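Local coordinates for capsular polysaccharide export system protein KpsC (PDB 6MGB) that transfers Kdo in a beta(2,4) linkage, probably from CMP-Kdo, in building the conserved glycolipid anchor of Gram-negative bacterial capsules, at residues A[195-207]-A[219-231]. Numbering follows the deposited sequence.
Sequences AEIYVKVHPEVIV and LHRSVKVIREEFN. With C5P (cytidine-5'-monophosphate), chain D.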
ATOM      1  N   ALA A 195      13.633   7.189  25.205  1.00 45.44           N
ATOM      2  CA  ALA A 195      14.041   6.714  23.893  1.00 38.04           C
ATOM      3  C   ALA A 195      14.436   7.870  22.983  1.00 35.58           C
ATOM      4  O   ALA A 195      13.957   8.997  23.130  1.00 37.84           O
ATOM      5  CB  ALA A 195      12.913   5.916  23.234  1.00 40.54           C
ATOM      6  N   GLU A 196      15.323   7.574  22.038  1.00 31.25           N
ATOM      7  CA  GLU A 196      15.577   8.478  20.927  1.00 35.97           C
ATOM      8  C   GLU A 196      14.426   8.391  19.934  1.00 37.77           C
ATOM      9  O   GLU A 196      13.862   7.316  19.715  1.00 34.52           O
ATOM     10  CB  GLU A 196      16.894   8.127  20.235  1.00 37.87           C
ATOM     11  CG  GLU A 196      18.113   8.234  21.138  1.00 51.01           C
ATOM     12  CD  GLU A 196      19.418   8.082  20.381  1.00 54.59           C
ATOM     13  OE1 GLU A 196      19.507   7.189  19.514  1.00 64.63           O
ATOM     14  OE2 GLU A 196      20.355   8.864  20.652  1.00 62.21           O
ATOM     15  N   ILE A 197      14.078   9.525  19.337  1.00 33.09           N
ATOM     16  CA  ILE A 197      12.945   9.619  18.423  1.00 28.42           C
ATOM     17  C   ILE A 197      13.488   9.860  17.021  1.00 26.77           C
ATOM     18  O   ILE A 197      14.192  10.848  16.783  1.00 32.31           O
ATOM     19  CB  ILE A 197      11.971  10.733  18.836  1.00 31.98           C
ATOM     20  CG1 ILE A 197      11.503  10.532  20.283  1.00 47.85           C
ATOM     21  CG2 ILE A 197      10.784  10.784  17.881  1.00 28.80           C
ATOM     22  CD1 ILE A 197      10.881   9.174  20.565  1.00 41.36           C
ATOM     23  N   TYR A 198      13.160   8.958  16.100  1.00 27.39           N
ATOM     24  CA  TYR A 198      13.520   9.095  14.697  1.00 25.91           C
ATOM     25  C   TYR A 198      12.266   9.247  13.847  1.00 32.73           C
ATOM     26  O   TYR A 198      11.257   8.574  14.086  1.00 24.79           O
ATOM     27  CB  TYR A 198      14.326   7.888  14.212  1.00 26.99           C
ATOM     28  CG  TYR A 198      15.713   7.794  14.803  1.00 27.22           C
ATOM     29  CD1 TYR A 198      15.923   7.204  16.041  1.00 31.48           C
ATOM     30  CD2 TYR A 198      16.817   8.287  14.117  1.00 26.39           C
ATOM     31  CE1 TYR A 198      17.190   7.113  16.584  1.00 31.83           C
ATOM     32  CE2 TYR A 198      18.087   8.201  14.653  1.00 31.64           C
ATOM     33  CZ  TYR A 198      18.268   7.611  15.885  1.00 32.51           C
ATOM     34  OH  TYR A 198      19.530   7.523  16.427  1.00 44.30           O
ATOM     35  N   VAL A 199      12.340  10.134  12.859  1.00 30.62           N
ATOM     36  CA  VAL A 199      11.274  10.351  11.888  1.00 26.26           C
ATOM     37  C   VAL A 199      11.834  10.045  10.508  1.00 24.40           C
ATOM     38  O   VAL A 199      12.855  10.617  10.109  1.00 31.79           O
ATOM     39  CB  VAL A 199      10.733  11.792  11.947  1.00 30.61           C
ATOM     40  CG1 VAL A 199       9.719  12.040  10.834  1.00 43.24           C
ATOM     41  CG2 VAL A 199      10.113  12.077  13.305  1.00 30.57           C
ATOM     42  N   LYS A 200      11.164   9.157   9.777  1.00 24.26           N
ATOM     43  CA  LYS A 200      11.581   8.788   8.428  1.00 23.89           C
ATOM     44  C   LYS A 200      10.716   9.548   7.429  1.00 24.35           C
ATOM     45  O   LYS A 200       9.502   9.332   7.355  1.00 22.44           O
ATOM     46  CB  LYS A 200      11.479   7.281   8.207  1.00 27.80           C
ATOM     47  CG  LYS A 200      11.813   6.835   6.783  1.00 34.98           C
ATOM     48  CD  LYS A 200      13.129   7.435   6.301  1.00 36.31           C
ATOM     49  CE  LYS A 200      13.595   6.825   4.990  1.00 51.27           C
ATOM     50  NZ  LYS A 200      12.545   6.865   3.936  1.00 37.15           N
ATOM     51  N   VAL A 201      11.348  10.439   6.664  1.00 24.34           N
ATOM     52  CA  VAL A 201      10.641  11.192   5.638  1.00 25.74           C
ATOM     53  C   VAL A 201      10.346  10.290   4.447  1.00 23.75           C
ATOM     54  O   VAL A 201      11.127   9.392   4.104  1.00 24.95           O
ATOM     55  CB  VAL A 201      11.467  12.423   5.220  1.00 25.76           C
ATOM     56  CG1 VAL A 201      10.811  13.154   4.057  1.00 22.83           C
ATOM     57  CG2 VAL A 201      11.648  13.365   6.405  1.00 25.11           C
ATOM     58  N   HIS A 202       9.211  10.541   3.801  1.00 22.44           N
ATOM     59  CA  HIS A 202       8.772   9.710   2.689  1.00 25.98           C
ATOM     60  C   HIS A 202       9.671   9.944   1.473  1.00 26.72           C
ATOM     61  O   HIS A 202      10.082  11.079   1.217  1.00 27.76           O
ATOM     62  CB  HIS A 202       7.316  10.038   2.349  1.00 24.85           C
ATOM     63  CG  HIS A 202       6.664   9.058   1.423  1.00 26.39           C
ATOM     64  ND1 HIS A 202       6.919   9.030   0.070  1.00 27.95           N
ATOM     65  CD2 HIS A 202       5.745   8.091   1.653  1.00 25.81           C
ATOM     66  CE1 HIS A 202       6.196   8.078  -0.493  1.00 27.54           C
ATOM     67  NE2 HIS A 202       5.474   7.493   0.446  1.00 30.91           N
ATOM     68  N   PRO A 203       9.995   8.896   0.706  1.00 28.88           N
ATOM     69  CA  PRO A 203      10.913   9.094  -0.432  1.00 31.67           C
ATOM     70  C   PRO A 203      10.437  10.125  -1.440  1.00 37.15           C
ATOM     71  O   PRO A 203      11.264  10.861  -1.993  1.00 36.15           O
ATOM     72  CB  PRO A 203      11.011   7.691  -1.053  1.00 35.58           C
ATOM     73  CG  PRO A 203       9.862   6.916  -0.486  1.00 33.41           C
ATOM     74  CD  PRO A 203       9.645   7.477   0.877  1.00 27.13           C
ATOM     75  N   GLU A 204       9.130  10.197  -1.710  1.00 27.83           N
ATOM     76  CA  GLU A 204       8.627  11.206  -2.639  1.00 32.14           C
ATOM     77  C   GLU A 204       8.859  12.614  -2.110  1.00 37.85           C
ATOM     78  O   GLU A 204       8.954  13.565  -2.896  1.00 34.99           O
ATOM     79  CB  GLU A 204       7.140  10.977  -2.913  1.00 34.66           C
ATOM     80  CG  GLU A 204       6.853   9.756  -3.769  1.00 35.19           C
ATOM     81  CD  GLU A 204       5.369   9.498  -3.936  1.00 49.90           C
ATOM     82  OE1 GLU A 204       4.581  10.460  -3.826  1.00 59.37           O
ATOM     83  OE2 GLU A 204       4.989   8.330  -4.169  1.00 45.14           O
ATOM     84  N   VAL A 205       8.946  12.774  -0.789  1.00 32.65           N
ATOM     85  CA  VAL A 205       9.263  14.076  -0.215  1.00 27.84           C
ATOM     86  C   VAL A 205      10.764  14.327  -0.268  1.00 33.50           C
ATOM     87  O   VAL A 205      11.205  15.463  -0.472  1.00 33.49           O
ATOM     88  CB  VAL A 205       8.718  14.168   1.222  1.00 35.02           C
ATOM     89  CG1 VAL A 205       9.203  15.441   1.909  1.00 41.20           C
ATOM     90  CG2 VAL A 205       7.197  14.126   1.210  1.00 29.94           C
ATOM     91  N   ILE A 206      11.567  13.279  -0.083  1.00 31.37           N
ATOM     92  CA  ILE A 206      13.016  13.419  -0.187  1.00 27.78           C
ATOM     93  C   ILE A 206      13.398  13.930  -1.571  1.00 27.70           C
ATOM     94  O   ILE A 206      14.223  14.841  -1.711  1.00 36.06           O
ATOM     95  CB  ILE A 206      13.704  12.079   0.134  1.00 30.77           C
ATOM     96  CG1 ILE A 206      13.473  11.713   1.604  1.00 34.78           C
ATOM     97  CG2 ILE A 206      15.197  12.148  -0.173  1.00 44.05           C
ATOM     98  CD1 ILE A 206      13.993  10.344   2.002  1.00 29.94           C
ATOM     99  N   VAL A 207      12.800  13.351  -2.619  1.00 36.29           N
ATOM    100  CA  VAL A 207      13.116  13.759  -3.988  1.00 37.14           C
ATOM    101  C   VAL A 207      12.432  15.056  -4.387  1.00 52.44           C
ATOM    102  O   VAL A 207      12.547  15.470  -5.548  1.00 41.27           O
ATOM    103  CB  VAL A 207      12.747  12.657  -5.003  1.00 43.09           C
ATOM    104  CG1 VAL A 207      13.601  11.417  -4.772  1.00 47.62           C
ATOM    105  CG2 VAL A 207      11.266  12.313  -4.926  1.00 45.96           C
ATOM    106  N   LEU A 219      10.067  20.286  15.071  1.00 43.95           N
ATOM    107  CA  LEU A 219      10.111  19.365  16.194  1.00 44.19           C
ATOM    108  C   LEU A 219      11.284  19.702  17.106  1.00 41.84           C
ATOM    109  O   LEU A 219      12.186  20.462  16.751  1.00 43.45           O
ATOM    110  CB  LEU A 219      10.217  17.922  15.694  1.00 42.26           C
ATOM    111  CG  LEU A 219       9.181  17.514  14.643  1.00 41.71           C
ATOM    112  CD1 LEU A 219       9.478  16.119  14.118  1.00 40.96           C
ATOM    113  CD2 LEU A 219       7.770  17.586  15.207  1.00 42.25           C
ATOM    114  N   HIS A 220      11.257  19.121  18.305  1.00 44.96           N
ATOM    115  CA  HIS A 220      12.352  19.303  19.248  1.00 47.19           C
ATOM    116  C   HIS A 220      13.673  18.931  18.586  1.00 48.47           C
ATOM    117  O   HIS A 220      13.746  17.982  17.802  1.00 41.31           O
ATOM    118  CB  HIS A 220      12.117  18.446  20.496  1.00 48.58           C
ATOM    119  CG  HIS A 220      12.985  18.816  21.659  1.00 62.84           C
ATOM    120  ND1 HIS A 220      14.303  18.425  21.758  1.00 52.58           N
ATOM    121  CD2 HIS A 220      12.722  19.533  22.777  1.00 56.73           C
ATOM    122  CE1 HIS A 220      14.816  18.889  22.883  1.00 62.05           C
ATOM    123  NE2 HIS A 220      13.878  19.566  23.519  1.00 64.52           N
ATOM    124  N   ARG A 221      14.721  19.695  18.902  1.00 48.59           N
ATOM    125  CA  ARG A 221      16.008  19.501  18.242  1.00 50.10           C
ATOM    126  C   ARG A 221      16.577  18.107  18.468  1.00 42.68           C
ATOM    127  O   ARG A 221      17.379  17.638  17.654  1.00 40.84           O
ATOM    128  CB  ARG A 221      17.011  20.552  18.724  1.00 57.56           C
ATOM    129  CG  ARG A 221      16.784  21.952  18.161  1.00 70.93           C
ATOM    130  CD  ARG A 221      16.837  21.963  16.641  1.00 74.90           C
ATOM    131  NE  ARG A 221      16.956  23.312  16.092  1.00 78.95           N
ATOM    132  CZ  ARG A 221      16.892  23.598  14.795  1.00 81.27           C
ATOM    133  NH1 ARG A 221      16.704  22.632  13.905  1.00 81.02           N
ATOM    134  NH2 ARG A 221      17.013  24.853  14.385  1.00 80.49           N
ATOM    135  N   SER A 222      16.184  17.433  19.551  1.00 37.89           N
ATOM    136  CA  SER A 222      16.682  16.089  19.816  1.00 34.57           C
ATOM    137  C   SER A 222      16.068  15.056  18.884  1.00 36.34           C
ATOM    138  O   SER A 222      16.609  13.953  18.761  1.00 38.45           O
ATOM    139  CB  SER A 222      16.406  15.701  21.268  1.00 37.72           C
ATOM    140  OG  SER A 222      15.032  15.424  21.473  1.00 42.76           O
ATOM    141  N   VAL A 223      14.956  15.384  18.228  1.00 34.28           N
ATOM    142  CA  VAL A 223      14.336  14.458  17.290  1.00 41.85           C
ATOM    143  C   VAL A 223      15.173  14.407  16.020  1.00 30.57           C
ATOM    144  O   VAL A 223      15.546  15.445  15.458  1.00 30.61           O
ATOM    145  CB  VAL A 223      12.888  14.876  16.994  1.00 37.72           C
ATOM    146  CG1 VAL A 223      12.259  13.944  15.964  1.00 34.49           C
ATOM    147  CG2 VAL A 223      12.065  14.880  18.280  1.00 42.14           C
ATOM    148  N   LYS A 224      15.469  13.195  15.561  1.00 26.33           N
ATOM    149  CA  LYS A 224      16.323  12.977  14.399  1.00 30.19           C
ATOM    150  C   LYS A 224      15.434  12.676  13.199  1.00 23.35           C
ATOM    151  O   LYS A 224      14.785  11.625  13.144  1.00 30.41           O
ATOM    152  CB  LYS A 224      17.311  11.847  14.676  1.00 34.49           C
ATOM    153  CG  LYS A 224      18.193  12.133  15.887  1.00 46.26           C
ATOM    154  CD  LYS A 224      18.982  10.920  16.337  1.00 54.96           C
ATOM    155  CE  LYS A 224      19.810  11.231  17.577  1.00 59.96           C
ATOM    156  NZ  LYS A 224      18.965  11.703  18.712  1.00 68.33           N
ATOM    157  N   VAL A 225      15.399  13.603  12.248  1.00 27.36           N
ATOM    158  CA  VAL A 225      14.570  13.486  11.055  1.00 32.90           C
ATOM    159  C   VAL A 225      15.442  12.926   9.942  1.00 43.63           C
ATOM    160  O   VAL A 225      16.441  13.543   9.550  1.00 29.42           O
ATOM    161  CB  VAL A 225      13.959  14.840  10.663  1.00 36.88           C
ATOM    162  CG1 VAL A 225      13.132  14.712   9.391  1.00 27.08           C
ATOM    163  CG2 VAL A 225      13.100  15.374  11.798  1.00 40.40           C
ATOM    164  N   ILE A 226      15.064  11.759   9.432  1.00 28.82           N
ATOM    165  CA  ILE A 226      15.881  11.018   8.478  1.00 28.20           C
ATOM    166  C   ILE A 226      15.442  11.412   7.074  1.00 32.82           C
ATOM    167  O   ILE A 226      14.306  11.153   6.671  1.00 30.19           O
ATOM    168  CB  ILE A 226      15.761   9.505   8.696  1.00 25.96           C
ATOM    169  CG1 ILE A 226      16.162   9.142  10.131  1.00 39.78           C
ATOM    170  CG2 ILE A 226      16.626   8.750   7.687  1.00 27.91           C
ATOM    171  CD1 ILE A 226      15.911   7.692  10.497  1.00 40.79           C
ATOM    172  N   ARG A 227      16.348  12.038   6.327  1.00 25.19           N
ATOM    173  CA  ARG A 227      16.110  12.394   4.936  1.00 28.05           C
ATOM    174  C   ARG A 227      17.047  11.655   3.990  1.00 33.20           C
ATOM    175  O   ARG A 227      17.059  11.944   2.788  1.00 32.32           O
ATOM    176  CB  ARG A 227      16.247  13.906   4.751  1.00 34.54           C
ATOM    177  CG  ARG A 227      15.558  14.707   5.845  1.00 40.34           C
ATOM    178  CD  ARG A 227      15.577  16.192   5.547  1.00 44.63           C
ATOM    179  NE  ARG A 227      14.329  16.639   4.931  1.00 58.69           N
ATOM    180  CZ  ARG A 227      13.319  17.203   5.588  1.00 38.66           C
ATOM    181  NH1 ARG A 227      12.228  17.569   4.930  1.00 49.95           N
ATOM    182  NH2 ARG A 227      13.392  17.413   6.897  1.00 43.96           N
ATOM    183  N   GLU A 228      17.841  10.720   4.505  1.00 29.78           N
ATOM    184  CA  GLU A 228      18.597   9.820   3.652  1.00 39.15           C
ATOM    185  C   GLU A 228      17.681   8.721   3.128  1.00 40.29           C
ATOM    186  O   GLU A 228      16.764   8.263   3.818  1.00 32.37           O
ATOM    187  CB  GLU A 228      19.774   9.204   4.408  1.00 41.14           C
ATOM    188  CG  GLU A 228      20.817  10.215   4.852  1.00 53.82           C
ATOM    189  CD  GLU A 228      22.054   9.565   5.442  1.00 53.46           C
ATOM    190  OE1 GLU A 228      22.397   9.876   6.602  1.00 55.56           O
ATOM    191  OE2 GLU A 228      22.683   8.742   4.743  1.00 64.65           O
ATOM    192  N   GLU A 229      17.936   8.302   1.893  1.00 42.37           N
ATOM    193  CA  GLU A 229      17.057   7.359   1.207  1.00 45.18           C
ATOM    194  C   GLU A 229      17.478   5.927   1.537  1.00 40.10           C
ATOM    195  O   GLU A 229      18.009   5.183   0.711  1.00 40.26           O
ATOM    196  CB  GLU A 229      17.075   7.620  -0.290  1.00 56.76           C
ATOM    197  CG  GLU A 229      15.948   6.955  -1.025  1.00 66.50           C
ATOM    198  CD  GLU A 229      15.366   7.857  -2.080  1.00 78.00           C
ATOM    199  OE1 GLU A 229      14.140   7.794  -2.308  1.00 73.32           O
ATOM    200  OE2 GLU A 229      16.132   8.630  -2.694  1.00 75.54           O
ATOM    201  N   PHE A 230      17.214   5.550   2.783  1.00 34.88           N
ATOM    202  CA  PHE A 230      17.525   4.211   3.252  1.00 39.00           C
ATOM    203  C   PHE A 230      16.506   3.207   2.733  1.00 43.01           C
ATOM    204  O   PHE A 230      15.326   3.519   2.551  1.00 28.92           O
ATOM    205  CB  PHE A 230      17.541   4.169   4.780  1.00 38.13           C
ATOM    206  CG  PHE A 230      18.684   4.917   5.400  1.00 33.67           C
ATOM    207  CD1 PHE A 230      19.974   4.760   4.923  1.00 36.23           C
ATOM    208  CD2 PHE A 230      18.466   5.779   6.460  1.00 30.76           C
ATOM    209  CE1 PHE A 230      21.025   5.448   5.494  1.00 35.87           C
ATOM    210  CE2 PHE A 230      19.512   6.469   7.035  1.00 37.45           C
ATOM    211  CZ  PHE A 230      20.794   6.303   6.550  1.00 37.60           C
ATOM    212  N   ASN A 231      16.977   1.992   2.492  1.00 30.67           N
ATOM    213  CA  ASN A 231      16.079   0.882   2.226  1.00 31.29           C
ATOM    214  C   ASN A 231      15.124   0.743   3.408  1.00 30.46           C
ATOM    215  O   ASN A 231      15.586   0.550   4.543  1.00 30.27           O
ATOM    216  CB  ASN A 231      16.870  -0.407   2.008  1.00 35.53           C
ATOM    217  CG  ASN A 231      15.978  -1.599   1.715  1.00 41.82           C
ATOM    218  OD1 ASN A 231      14.892  -1.724   2.269  1.00 43.48           O
ATOM    219  ND2 ASN A 231      16.435  -2.481   0.835  1.00 40.25           N
TER
HETATM  220  O3P C5P D 403       1.858   4.131   1.911  1.00 28.48           O
HETATM  221  P   C5P D 403       3.009   5.067   1.624  1.00 23.36           P
HETATM  222  O1P C5P D 403       3.195   5.998   2.819  1.00 25.25           O
HETATM  223  O2P C5P D 403       2.962   5.903   0.360  1.00 24.71           O
HETATM  224  O5' C5P D 403       4.302   4.145   1.553  1.00 28.26           O
HETATM  225  C5' C5P D 403       4.671   3.474   0.358  1.00 26.06           C
HETATM  226  C4' C5P D 403       5.998   2.779   0.525  1.00 25.17           C
HETATM  227  O4' C5P D 403       7.055   3.774   0.547  1.00 26.94           O
HETATM  228  C3' C5P D 403       6.174   2.016   1.831  1.00 27.41           C
HETATM  229  O3' C5P D 403       5.628   0.710   1.777  1.00 26.76           O
HETATM  230  C2' C5P D 403       7.684   2.032   2.036  1.00 27.54           C
HETATM  231  O2' C5P D 403       8.318   1.021   1.266  1.00 27.00           O
HETATM  232  C1' C5P D 403       8.060   3.400   1.465  1.00 29.63           C
HETATM  233  N1  C5P D 403       8.140   4.438   2.520  1.00 25.33           N
HETATM  234  C2  C5P D 403       9.468   4.871   3.059  1.00 31.77           C
HETATM  235  N3  C5P D 403       9.536   5.928   4.129  1.00 28.07           N
HETATM  236  C4  C5P D 403       8.315   6.540   4.644  1.00 24.42           C
HETATM  237  C5  C5P D 403       6.993   6.109   4.107  1.00 23.07           C
HETATM  238  C6  C5P D 403       6.927   5.054   3.037  1.00 21.83           C
HETATM  239  O2  C5P D 403      10.460   4.380   2.646  1.00 29.72           O
HETATM  240  N4  C5P D 403       8.381   7.563   5.684  1.00 27.17           N
HETATM  241  O   HOH W   1      15.290  11.914  20.310  1.00 39.38           O
HETATM  242  O   HOH W   2      13.885   5.596   1.623  1.00 35.30           O
HETATM  243  O   HOH W   3      12.788   3.945   4.213  1.00 38.63           O
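Lys224 CD meets the Tyr198 ring obliquely, 3.3 Å from Tyr198 CE2, and Ile226 CD1 also comes at a slant. Val201 CG2 sits over the centre of one face of the Arg227 guanidinium. One face of the His202 ring carries Pro203 CD. At the ring's edge, His202 ND1 accepts from Glu204 N and caps the short helix, while His202 NE2 donates to C5P O2P at 3.0 Å.

Strands 196-200 and 224-226 run parallel, 24° apart, in a beta-alpha-beta unit with helix 203-206. Their domain is nucleotide-binding and Rossmann-like, in a GT-B fold by family; 224-226 is an edge strand of the parallel sheet. Four backbone bonds join the segments, the shortest from Ile226 N to Val199 O at 2.6 Å. Lys200 CG lies anti to the backbone N (chi1 176°), and bends at chi2 and chi4 carry the amine to the N3 edge of the cytosine. Lys200 NZ donates to Val201 O at 2.9 Å. Lys200 NZ also donates to C5P N3 at 3.2 Å. One water links Lys200 NZ to Phe230 O; a second, held weakly by Lys200 NZ, reaches both Phe230 O and C5P O2. A methionine in place of Lys200 would probably leave C5P N3 and Val201 O without this donor. The C-terminal end of strand 196-200 and the helix cap after it thus offer separate donors to cytosine and phosphate, consistent with a CMP-Kdo donor site.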